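Local coordinates for protein RNA 2'-o-ribose methyltransferase (Thermus thermophilus, PDB 1IPA) that probably methylates the 2'-hydroxyl of ribose in RNA, as a knotted methyltransferase of the TrmH family in the SPOUT superfamily, at residues A[191-196]-A[212-217]. Numbering follows the deposited sequence.
Sequences VATTPH and IAVGPE
Strands 191-193 and 212-214 are neighbours in the parallel, Rossmann-like sheet of the SpoU methylase domain, whose family binds S-adenosylmethionine at a deep trefoil knot. Their axes approach to 4.9 Å, and the angle of 20° between their directions fits parallel pairing with a slight twist. Val191 pairs with Ile212 and Ala192 with Ala213. The first rung is the backbone bond from Ala213 N to Val191 O, 3.0 Å long and nearly along the C=O axis; the same oxygen also receives a CA-H contact from Ile212.

Thr193, which has the most surface buried here, ends the pairing with a double grip on one acceptor. Its backbone N donates to Ala213 O at 3.2 Å, but from above the carbonyl plane, 29° out of it. Its hydroxyl OG1 donates to the same Ala213 O at 3.1 Å, this time within that plane. The chi1 of -54° makes this possible by setting OG1 beside the backbone N, so that both donors face one oxygen. An alanine here would remove the hydroxyl donor and would probably leave Ala213 O held across this strand pair by the less well-directed backbone bond.

Val191 and Ile212 share one face of the sheet with Thr193 and Val214, and helix 246-261 covers the last three, Leu253 touching each of them. Thr193 and Val214 lie side by side, OG1 of Thr193 being 3.8 Å from CG2 of Val214. Ala192 and Ala213 point to the opposite face, where both meet Leu221. Beyond the last direct bond the chains separate, and a water spans them, donating to Thr193 O at 2.8 Å and accepting from Gly215 N at 3.1 Å.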
ATOM      1  N   VAL A 191     -14.256   8.625 -13.110  1.00 23.30           N
ATOM      2  CA  VAL A 191     -13.521   9.788 -13.613  1.00 22.43           C
ATOM      3  C   VAL A 191     -12.134   9.273 -14.005  1.00 23.75           C
ATOM      4  O   VAL A 191     -11.390   8.763 -13.164  1.00 23.61           O
ATOM      5  CB  VAL A 191     -13.363  10.875 -12.512  1.00 23.39           C
ATOM      6  CG1 VAL A 191     -12.468  12.019 -13.009  1.00 22.86           C
ATOM      7  CG2 VAL A 191     -14.727  11.404 -12.100  1.00 20.66           C
ATOM      8  N   ALA A 192     -11.791   9.377 -15.281  1.00 23.85           N
ATOM      9  CA  ALA A 192     -10.493   8.899 -15.738  1.00 27.28           C
ATOM     10  C   ALA A 192      -9.503  10.047 -15.905  1.00 28.11           C
ATOM     11  O   ALA A 192      -9.851  11.109 -16.414  1.00 28.43           O
ATOM     12  CB  ALA A 192     -10.645   8.144 -17.055  1.00 27.22           C
ATOM     13  N   THR A 193      -8.271   9.820 -15.468  1.00 28.63           N
ATOM     14  CA  THR A 193      -7.214  10.816 -15.557  1.00 30.38           C
ATOM     15  C   THR A 193      -6.384  10.581 -16.824  1.00 31.71           C
ATOM     16  O   THR A 193      -5.942   9.465 -17.092  1.00 31.32           O
ATOM     17  CB  THR A 193      -6.280  10.740 -14.315  1.00 31.67           C
ATOM     18  OG1 THR A 193      -7.062  10.846 -13.117  1.00 32.23           O
ATOM     19  CG2 THR A 193      -5.259  11.870 -14.332  1.00 30.38           C
ATOM     20  N   THR A 194      -6.199  11.637 -17.611  1.00 32.04           N
ATOM     21  CA  THR A 194      -5.412  11.570 -18.837  1.00 33.72           C
ATOM     22  C   THR A 194      -4.797  12.935 -19.106  1.00 32.64           C
ATOM     23  O   THR A 194      -5.412  13.967 -18.827  1.00 32.20           O
ATOM     24  CB  THR A 194      -6.271  11.191 -20.070  1.00 35.68           C
ATOM     25  OG1 THR A 194      -7.436  12.023 -20.122  1.00 39.22           O
ATOM     26  CG2 THR A 194      -6.699   9.751 -19.996  1.00 39.76           C
ATOM     27  N   PRO A 195      -3.573  12.962 -19.654  1.00 31.15           N
ATOM     28  CA  PRO A 195      -2.919  14.240 -19.946  1.00 30.56           C
ATOM     29  C   PRO A 195      -3.574  14.990 -21.108  1.00 29.99           C
ATOM     30  O   PRO A 195      -3.393  16.193 -21.252  1.00 30.77           O
ATOM     31  CB  PRO A 195      -1.482  13.825 -20.249  1.00 29.91           C
ATOM     32  CG  PRO A 195      -1.665  12.468 -20.883  1.00 30.91           C
ATOM     33  CD  PRO A 195      -2.677  11.833 -19.958  1.00 31.09           C
ATOM     34  N   HIS A 196      -4.346  14.293 -21.936  1.00 30.72           N
ATOM     35  CA  HIS A 196      -4.987  14.973 -23.054  1.00 31.01           C
ATOM     36  C   HIS A 196      -6.450  15.350 -22.855  1.00 30.10           C
ATOM     37  O   HIS A 196      -7.129  15.727 -23.805  1.00 28.76           O
ATOM     38  CB  HIS A 196      -4.814  14.174 -24.351  1.00 31.32           C
ATOM     39  CG  HIS A 196      -5.213  12.739 -24.251  1.00 31.83           C
ATOM     40  ND1 HIS A 196      -6.526  12.336 -24.159  1.00 34.00           N
ATOM     41  CD2 HIS A 196      -4.470  11.606 -24.264  1.00 32.89           C
ATOM     42  CE1 HIS A 196      -6.578  11.015 -24.124  1.00 34.65           C
ATOM     43  NE2 HIS A 196      -5.343  10.549 -24.186  1.00 35.97           N
ATOM     44  N   ILE A 212     -12.020   6.910  -9.162  1.00 24.61           N
ATOM     45  CA  ILE A 212     -11.048   7.669  -9.936  1.00 23.95           C
ATOM     46  C   ILE A 212      -9.909   6.771 -10.394  1.00 25.10           C
ATOM     47  O   ILE A 212      -9.191   6.185  -9.575  1.00 24.99           O
ATOM     48  CB  ILE A 212     -10.456   8.816  -9.111  1.00 23.05           C
ATOM     49  CG1 ILE A 212     -11.586   9.668  -8.526  1.00 23.14           C
ATOM     50  CG2 ILE A 212      -9.525   9.650  -9.985  1.00 21.77           C
ATOM     51  CD1 ILE A 212     -11.114  10.779  -7.600  1.00 25.73           C
ATOM     52  N   ALA A 213      -9.738   6.681 -11.707  1.00 22.97           N
ATOM     53  CA  ALA A 213      -8.697   5.853 -12.276  1.00 23.44           C
ATOM     54  C   ALA A 213      -7.455   6.648 -12.658  1.00 25.05           C
ATOM     55  O   ALA A 213      -7.545   7.793 -13.086  1.00 26.32           O
ATOM     56  CB  ALA A 213      -9.232   5.125 -13.490  1.00 20.77           C
ATOM     57  N   VAL A 214      -6.296   6.022 -12.492  1.00 26.71           N
ATOM     58  CA  VAL A 214      -5.018   6.622 -12.849  1.00 29.35           C
ATOM     59  C   VAL A 214      -4.165   5.512 -13.473  1.00 32.28           C
ATOM     60  O   VAL A 214      -4.182   4.371 -13.006  1.00 33.50           O
ATOM     61  CB  VAL A 214      -4.295   7.203 -11.618  1.00 28.73           C
ATOM     62  CG1 VAL A 214      -2.933   7.726 -12.021  1.00 34.04           C
ATOM     63  CG2 VAL A 214      -5.107   8.336 -11.027  1.00 28.87           C
ATOM     64  N   GLY A 215      -3.438   5.832 -14.537  1.00 33.76           N
ATOM     65  CA  GLY A 215      -2.620   4.824 -15.183  1.00 36.94           C
ATOM     66  C   GLY A 215      -1.170   4.948 -14.766  1.00 39.62           C
ATOM     67  O   GLY A 215      -0.869   5.681 -13.822  1.00 39.99           O
ATOM     68  N   PRO A 216      -0.245   4.245 -15.442  1.00 41.30           N
ATOM     69  CA  PRO A 216       1.180   4.314 -15.103  1.00 43.03           C
ATOM     70  C   PRO A 216       1.632   5.746 -15.332  1.00 44.37           C
ATOM     71  O   PRO A 216       0.989   6.472 -16.085  1.00 44.34           O
ATOM     72  CB  PRO A 216       1.823   3.345 -16.095  1.00 43.91           C
ATOM     73  CG  PRO A 216       0.708   2.378 -16.420  1.00 42.66           C
ATOM     74  CD  PRO A 216      -0.472   3.308 -16.556  1.00 41.76           C
ATOM     75  N   GLU A 217       2.727   6.160 -14.702  1.00 46.72           N
ATOM     76  CA  GLU A 217       3.191   7.533 -14.876  1.00 49.84           C
ATOM     77  C   GLU A 217       3.799   7.779 -16.253  1.00 52.39           C
ATOM     78  O   GLU A 217       3.763   8.899 -16.762  1.00 52.65           O
ATOM     79  CB  GLU A 217       4.201   7.908 -13.788  1.00 48.90           C
ATOM     80  CG  GLU A 217       5.546   7.240 -13.903  1.00 49.40           C
ATOM     81  CD  GLU A 217       6.495   7.686 -12.812  1.00 49.35           C
ATOM     82  OE1 GLU A 217       6.260   7.341 -11.639  1.00 51.40           O
ATOM     83  OE2 GLU A 217       7.474   8.391 -13.123  1.00 50.30           O
TER
HETATM   84  O   HOH W   1      -3.558   8.713 -15.742  1.00 35.70           O